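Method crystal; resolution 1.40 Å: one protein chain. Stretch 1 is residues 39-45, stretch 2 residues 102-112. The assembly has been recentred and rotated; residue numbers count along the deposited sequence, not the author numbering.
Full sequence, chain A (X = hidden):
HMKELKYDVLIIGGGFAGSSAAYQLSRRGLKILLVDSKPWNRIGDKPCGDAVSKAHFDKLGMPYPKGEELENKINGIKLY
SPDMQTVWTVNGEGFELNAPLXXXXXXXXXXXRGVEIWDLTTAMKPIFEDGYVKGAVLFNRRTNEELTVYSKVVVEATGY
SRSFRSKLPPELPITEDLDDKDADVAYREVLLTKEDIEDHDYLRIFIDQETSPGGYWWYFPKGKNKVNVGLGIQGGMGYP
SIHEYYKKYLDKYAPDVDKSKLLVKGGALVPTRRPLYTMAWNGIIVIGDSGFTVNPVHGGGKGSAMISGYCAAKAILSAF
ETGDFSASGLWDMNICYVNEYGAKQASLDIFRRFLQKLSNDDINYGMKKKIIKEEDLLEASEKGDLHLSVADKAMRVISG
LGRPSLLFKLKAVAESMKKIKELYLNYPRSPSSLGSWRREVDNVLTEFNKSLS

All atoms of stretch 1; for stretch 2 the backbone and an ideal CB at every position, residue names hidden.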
ATOM      1  N   PRO A  39      -6.902  13.694 -16.125  1.00 16.66           N
ATOM      2  CA  PRO A  39      -6.259  14.924 -16.589  1.00 16.81           C
ATOM      3  C   PRO A  39      -5.173  15.324 -15.601  1.00 16.09           C
ATOM      4  O   PRO A  39      -5.278  15.012 -14.404  1.00 16.45           O
ATOM      5  CB  PRO A  39      -7.394  15.946 -16.537  1.00 19.21           C
ATOM      6  CG  PRO A  39      -8.307  15.444 -15.491  1.00 18.25           C
ATOM      7  CD  PRO A  39      -8.249  13.939 -15.589  1.00 17.80           C
ATOM      8  N   TRP A  40      -4.151  16.004 -16.103  1.00 18.50           N
ATOM      9  CA  TRP A  40      -3.007  16.429 -15.312  1.00 15.94           C
ATOM     10  C   TRP A  40      -3.352  16.935 -13.912  1.00 18.05           C
ATOM     11  O   TRP A  40      -2.777  16.466 -12.930  1.00 17.72           O
ATOM     12  CB  TRP A  40      -2.248  17.524 -16.059  1.00 17.21           C
ATOM     13  CG  TRP A  40      -0.980  17.061 -16.706  1.00 20.23           C
ATOM     14  CD1 TRP A  40      -0.747  16.889 -18.048  1.00 23.84           C
ATOM     15  CD2 TRP A  40       0.245  16.734 -16.041  1.00 19.42           C
ATOM     16  NE1 TRP A  40       0.551  16.475 -18.253  1.00 21.87           N
ATOM     17  CE2 TRP A  40       1.175  16.364 -17.032  1.00 20.18           C
ATOM     18  CE3 TRP A  40       0.647  16.730 -14.702  1.00 24.30           C
ATOM     19  CZ2 TRP A  40       2.486  15.995 -16.723  1.00 20.75           C
ATOM     20  CZ3 TRP A  40       1.941  16.354 -14.399  1.00 22.81           C
ATOM     21  CH2 TRP A  40       2.845  15.995 -15.401  1.00 23.01           C
ATOM     22  N   ASN A  41      -4.281  17.880 -13.802  1.00 18.84           N
ATOM     23  CA  ASN A  41      -4.523  18.493 -12.496  1.00 18.66           C
ATOM     24  C   ASN A  41      -5.236  17.596 -11.492  1.00 19.13           C
ATOM     25  O   ASN A  41      -5.398  17.967 -10.332  1.00 21.28           O
ATOM     26  CB  ASN A  41      -5.221  19.847 -12.622  1.00 22.54           C
ATOM     27  CG  ASN A  41      -6.532  19.767 -13.344  1.00 29.47           C
ATOM     28  OD1 ASN A  41      -7.116  18.695 -13.484  1.00 36.67           O
ATOM     29  ND2 ASN A  41      -7.011  20.917 -13.827  1.00 35.50           N
ATOM     30  N   ARG A  42      -5.639  16.405 -11.922  1.00 15.68           N
ATOM     31  CA  ARG A  42      -6.241  15.443 -11.006  1.00 17.70           C
ATOM     32  C   ARG A  42      -5.333  14.264 -10.712  1.00 15.71           C
ATOM     33  O   ARG A  42      -5.639  13.450  -9.846  1.00 15.41           O
ATOM     34  CB  ARG A  42      -7.573  14.938 -11.549  1.00 18.06           C
ATOM     35  CG  ARG A  42      -8.631  16.011 -11.642  1.00 22.78           C
ATOM     36  CD  ARG A  42      -9.986  15.413 -11.950  1.00 31.54           C
ATOM     37  NE  ARG A  42     -10.473  14.659 -10.804  1.00 52.08           N
ATOM     38  CZ  ARG A  42     -11.412  15.093  -9.973  1.00 36.68           C
ATOM     39  NH1 ARG A  42     -11.988  16.273 -10.175  1.00 43.69           N
ATOM     40  NH2 ARG A  42     -11.781  14.341  -8.948  1.00 52.46           N
ATOM     41  N   ILE A  43      -4.213  14.150 -11.412  1.00 14.94           N
ATOM     42  CA  ILE A  43      -3.325  13.022 -11.165  1.00 15.28           C
ATOM     43  C   ILE A  43      -2.846  13.048  -9.719  1.00 16.13           C
ATOM     44  O   ILE A  43      -2.415  14.086  -9.207  1.00 17.48           O
ATOM     45  CB  ILE A  43      -2.132  12.971 -12.139  1.00 15.26           C
ATOM     46  CG1 ILE A  43      -2.640  12.763 -13.566  1.00 17.21           C
ATOM     47  CG2 ILE A  43      -1.190  11.820 -11.761  1.00 18.03           C
ATOM     48  CD1 ILE A  43      -1.573  12.935 -14.646  1.00 17.92           C
ATOM     49  N   GLY A  44      -2.995  11.913  -9.050  1.00 15.19           N
ATOM     50  CA  GLY A  44      -2.594  11.783  -7.663  1.00 16.45           C
ATOM     51  C   GLY A  44      -3.715  11.981  -6.656  1.00 14.43           C
ATOM     52  O   GLY A  44      -3.464  11.920  -5.449  1.00 16.52           O
ATOM     53  N   ASP A  45      -4.944  12.192  -7.124  1.00 15.10           N
ATOM     54  CA  ASP A  45      -6.045  12.560  -6.222  1.00 14.86           C
ATOM     55  C   ASP A  45      -6.921  11.405  -5.721  1.00 14.14           C
ATOM     56  O   ASP A  45      -8.021  11.636  -5.222  1.00 17.41           O
ATOM     57  CB  ASP A  45      -6.904  13.701  -6.806  1.00 16.90           C
ATOM     58  CG  ASP A  45      -7.915  13.230  -7.857  1.00 19.28           C
ATOM     59  OD1 ASP A  45      -7.881  12.062  -8.292  1.00 18.88           O
ATOM     60  OD2 ASP A  45      -8.751  14.071  -8.276  1.00 21.91           O
ATOM     61  N   UNK A 102       2.094  17.147  -4.703  1.00 17.33           N
ATOM     62  CA  UNK A 102       3.394  16.494  -4.690  1.00 15.90           C
ATOM     63  C   UNK A 102       3.569  15.534  -5.866  1.00 15.88           C
ATOM     64  O   UNK A 102       4.595  15.573  -6.558  1.00 16.91           O
ATOM     65  CB  UNK A 102       3.585  15.742  -3.372  1.00 15.90           C
ATOM     66  N   UNK A 103       2.574  14.679  -6.082  1.00 15.61           N
ATOM     67  CA  UNK A 103       2.582  13.710  -7.175  1.00 15.25           C
ATOM     68  C   UNK A 103       2.792  14.413  -8.523  1.00 14.69           C
ATOM     69  O   UNK A 103       3.600  13.964  -9.351  1.00 14.48           O
ATOM     70  CB  UNK A 103       1.275  12.914  -7.189  1.00 15.25           C
ATOM     71  N   UNK A 104       2.081  15.514  -8.742  1.00 14.48           N
ATOM     72  CA  UNK A 104       2.218  16.247  -9.996  1.00 14.24           C
ATOM     73  C   UNK A 104       3.600  16.865 -10.141  1.00 17.09           C
ATOM     74  O   UNK A 104       4.138  16.942 -11.254  1.00 17.10           O
ATOM     75  CB  UNK A 104       1.149  17.338 -10.090  1.00 14.24           C
ATOM     76  N   UNK A 105       4.186  17.316  -9.036  1.00 17.55           N
ATOM     77  CA  UNK A 105       5.527  17.890  -9.101  1.00 18.42           C
ATOM     78  C   UNK A 105       6.561  16.824  -9.459  1.00 18.51           C
ATOM     79  O   UNK A 105       7.457  17.073 -10.270  1.00 18.46           O
ATOM     80  CB  UNK A 105       5.889  18.550  -7.769  1.00 18.42           C
ATOM     81  N   UNK A 106       6.442  15.643  -8.865  1.00 17.95           N
ATOM     82  CA  UNK A 106       7.310  14.525  -9.226  1.00 18.47           C
ATOM     83  C   UNK A 106       7.206  14.243 -10.720  1.00 16.11           C
ATOM     84  O   UNK A 106       8.216  14.115 -11.402  1.00 16.05           O
ATOM     85  CB  UNK A 106       6.948  13.276  -8.420  1.00 18.47           C
ATOM     86  N   UNK A 107       5.982  14.197 -11.237  1.00 15.09           N
ATOM     87  CA  UNK A 107       5.783  13.949 -12.663  1.00 15.78           C
ATOM     88  C   UNK A 107       6.358  15.057 -13.532  1.00 14.76           C
ATOM     89  O   UNK A 107       6.992  14.775 -14.545  1.00 15.58           O
ATOM     90  CB  UNK A 107       4.291  13.785 -12.962  1.00 15.78           C
ATOM     91  N   UNK A 108       6.148  16.313 -13.147  1.00 15.13           N
ATOM     92  CA  UNK A 108       6.671  17.426 -13.934  1.00 16.05           C
ATOM     93  C   UNK A 108       8.196  17.415 -13.946  1.00 16.92           C
ATOM     94  O   UNK A 108       8.816  17.728 -14.963  1.00 17.72           O
ATOM     95  CB  UNK A 108       6.157  18.758 -13.383  1.00 16.05           C
ATOM     96  N   UNK A 109       8.807  17.031 -12.828  1.00 17.02           N
ATOM     97  CA  UNK A 109      10.263  16.944 -12.794  1.00 18.47           C
ATOM     98  C   UNK A 109      10.771  15.779 -13.635  1.00 16.46           C
ATOM     99  O   UNK A 109      11.749  15.925 -14.359  1.00 17.02           O
ATOM    100  CB  UNK A 109      10.752  16.800 -11.351  1.00 18.47           C
ATOM    101  N   UNK A 110      10.090  14.635 -13.560  1.00 15.53           N
ATOM    102  CA  UNK A 110      10.432  13.511 -14.430  1.00 15.16           C
ATOM    103  C   UNK A 110      10.350  13.940 -15.903  1.00 15.71           C
ATOM    104  O   UNK A 110      11.200  13.588 -16.718  1.00 15.68           O
ATOM    105  CB  UNK A 110       9.503  12.325 -14.164  1.00 15.16           C
ATOM    106  N   UNK A 111       9.314  14.710 -16.224  1.00 15.45           N
ATOM    107  CA  UNK A 111       9.115  15.229 -17.575  1.00 15.82           C
ATOM    108  C   UNK A 111      10.261  16.160 -17.988  1.00 16.78           C
ATOM    109  O   UNK A 111      10.808  16.036 -19.090  1.00 18.88           O
ATOM    110  CB  UNK A 111       7.778  15.968 -17.664  1.00 15.82           C
ATOM    111  N   UNK A 112      10.643  17.072 -17.099  1.00 17.38           N
ATOM    112  CA  UNK A 112      11.789  17.944 -17.357  1.00 18.52           C
ATOM    113  C   UNK A 112      13.059  17.120 -17.541  1.00 18.85           C
ATOM    114  O   UNK A 112      13.981  17.543 -18.249  1.00 23.30           O
ATOM    115  CB  UNK A 112      11.970  18.947 -16.216  1.00 18.52           C
TER

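Stretch 2 is helical throughout, so the positions meeting stretch 1 recur every three or four residues: 103, 104, 107, 108 and 111. At 102 nothing of stretch 1 lies within 5.5 Å of the ideal CB, and many residues would serve. It is Tyr102, which bonds through its hydroxyl elsewhere in the structure.

At position 103 CA-to-CB points toward stretch 1, and the ideal CB lies 4.1 Å from Gly44 CA. The backbone comes close here because Gly44 has no side chain; its own CB would clash with the CB of 103. A small or medium side chain suits the place, apolar or polar. The residue is Asn103, whose OD1 packs 3.3 Å from Gly44 CA. A water lies 2.8 Å from Asn103 OD1 and 2.9 Å from Gly44 O, in reach of both.

Position 104 points sideways, but the carbonyls of Trp40 and Ile43 open in its direction, and Asn41 O lies a little farther off. With the ideal CB 4.9 Å from Ile43 O, a long side chain ending in a donor is favoured: glutamine, lysine or arginine could be considered, whereas a carboxylate would meet acceptors. Gln104 uses chi1 m and chi2 t to bring NE2 to Ile43 O, a nearly straight hydrogen bond of 2.9 Å. Gln104 NE2 also lies 3.1 Å from Asn41 O.

Position 105 points away, leaving room for a long polar chain. Arg105 is extended (chi1, chi2 and chi3 all t), its NE 2.9 Å from OE2 of residue 109 in a salt bridge. At 106, out of reach, many residues would serve; it is Val106.

Position 107 points toward stretch 1, its ideal CB 3.6 Å from Trp40 CH2, with Ile43 beyond. Such a surface calls for an apolar side chain; leucine, isoleucine or methionine are plausible. It is Leu107, packing against Trp40, with its CD1 3.6 Å from Ile43 CG2.

At 108 the direction is sideways, and the ideal CB is 4.8 Å from Trp40 CH2. A long chain with an aliphatic stem fits, and Lys108 lays its CG 3.8 Å from Trp40 CZ3.

Positions 109 and 110 are out of reach, so stretch 1 sets no preference; they are Glu109, the partner of Arg105, and Ala110.

Position 111 points toward stretch 1, its ideal CB 5.4 Å from Trp40 CZ2, with the indole NE1 farther off. A longish polar chain suits it. Gln111 places OE1 3.6 Å from Trp40 CZ2, while a water accepts from both Gln111 NE2 (3.0 Å) and Trp40 NE1 (2.9 Å). Position 112, again out of reach, is equally unconstrained; it is Asp112.

Stretch 2 102-112: YNQRVLKEAQD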
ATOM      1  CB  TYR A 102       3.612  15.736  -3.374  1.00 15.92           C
ATOM      2  CG  TYR A 102       4.923  14.992  -3.379  1.00 16.36           C
ATOM      3  CD1 TYR A 102       6.124  15.663  -3.183  1.00 19.40           C
ATOM      4  CD2 TYR A 102       4.963  13.622  -3.624  1.00 14.43           C
ATOM      5  CE1 TYR A 102       7.330  14.991  -3.220  1.00 17.70           C
ATOM      6  CE2 TYR A 102       6.161  12.941  -3.655  1.00 15.29           C
ATOM      7  CZ  TYR A 102       7.344  13.625  -3.452  1.00 14.84           C
ATOM      8  OH  TYR A 102       8.547  12.949  -3.499  1.00 17.56           O
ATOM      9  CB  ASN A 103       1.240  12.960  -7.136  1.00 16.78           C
ATOM     10  CG  ASN A 103       1.248  11.632  -7.866  1.00 15.37           C
ATOM     11  OD1 ASN A 103       0.504  10.728  -7.482  1.00 14.77           O
ATOM     12  ND2 ASN A 103       2.037  11.506  -8.928  1.00 16.18           N
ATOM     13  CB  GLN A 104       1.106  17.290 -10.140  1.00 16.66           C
ATOM     14  CG  GLN A 104      -0.259  16.641 -10.418  1.00 18.18           C
ATOM     15  CD  GLN A 104      -1.435  17.545 -10.128  1.00 19.02           C
ATOM     16  OE1 GLN A 104      -1.383  18.757 -10.357  1.00 23.07           O
ATOM     17  NE2 GLN A 104      -2.516  16.957  -9.622  1.00 18.70           N
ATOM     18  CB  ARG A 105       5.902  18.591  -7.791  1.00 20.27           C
ATOM     19  CG  ARG A 105       7.339  19.122  -7.753  1.00 25.69           C
ATOM     20  CD  ARG A 105       7.835  19.097  -6.306  1.00 30.38           C
ATOM     21  NE  ARG A 105       9.279  18.995  -6.199  1.00 52.79           N
ATOM     22  CZ  ARG A 105       9.913  18.750  -5.061  1.00 42.38           C
ATOM     23  NH1 ARG A 105       9.217  18.580  -3.938  1.00 25.16           N
ATOM     24  NH2 ARG A 105      11.236  18.672  -5.042  1.00 60.40           N
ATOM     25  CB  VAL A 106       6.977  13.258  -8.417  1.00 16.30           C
ATOM     26  CG1 VAL A 106       7.773  12.062  -8.918  1.00 16.94           C
ATOM     27  CG2 VAL A 106       7.252  13.498  -6.935  1.00 20.69           C
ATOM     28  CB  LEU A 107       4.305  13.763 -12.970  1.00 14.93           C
ATOM     29  CG  LEU A 107       3.708  12.458 -12.464  1.00 13.52           C
ATOM     30  CD1 LEU A 107       2.198  12.531 -12.608  1.00 18.34           C
ATOM     31  CD2 LEU A 107       4.273  11.297 -13.249  1.00 15.80           C
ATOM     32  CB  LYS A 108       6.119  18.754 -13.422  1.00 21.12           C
ATOM     33  CG  LYS A 108       4.639  18.942 -13.760  1.00 28.97           C
ATOM     34  CD  LYS A 108       4.071  20.237 -13.202  1.00 37.54           C
ATOM     35  CE  LYS A 108       2.555  20.268 -13.346  1.00 41.14           C
ATOM     36  NZ  LYS A 108       1.935  21.377 -12.562  1.00 51.23           N
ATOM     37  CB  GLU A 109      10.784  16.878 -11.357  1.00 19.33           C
ATOM     38  CG  GLU A 109      10.588  18.199 -10.645  1.00 24.89           C
ATOM     39  CD  GLU A 109      11.284  18.279  -9.302  1.00 31.26           C
ATOM     40  OE1 GLU A 109      12.104  17.387  -8.988  1.00 34.64           O
ATOM     41  OE2 GLU A 109      11.008  19.252  -8.566  1.00 31.47           O
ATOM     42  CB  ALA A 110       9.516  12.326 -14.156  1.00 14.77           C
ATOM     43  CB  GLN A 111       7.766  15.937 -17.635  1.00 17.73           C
ATOM     44  CG  GLN A 111       7.301  16.338 -19.032  1.00 18.01           C
ATOM     45  CD  GLN A 111       5.877  16.851 -18.992  1.00 21.27           C
ATOM     46  OE1 GLN A 111       5.497  17.556 -18.062  1.00 25.39           O
ATOM     47  NE2 GLN A 111       5.074  16.477 -19.982  1.00 20.36           N
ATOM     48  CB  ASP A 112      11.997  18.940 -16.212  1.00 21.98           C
ATOM     49  CG  ASP A 112      10.883  19.972 -16.107  1.00 29.31           C
ATOM     50  OD1 ASP A 112      10.121  20.147 -17.078  1.00 27.00           O
ATOM     51  OD2 ASP A 112      10.784  20.618 -15.044  1.00 31.85           O
TER
HETATM   52  O   HOH W   1       2.133  16.110 -20.657  1.00 25.32           O
HETATM   53  O   HOH W   2      -1.086  10.274  -5.240  1.00 15.80           O
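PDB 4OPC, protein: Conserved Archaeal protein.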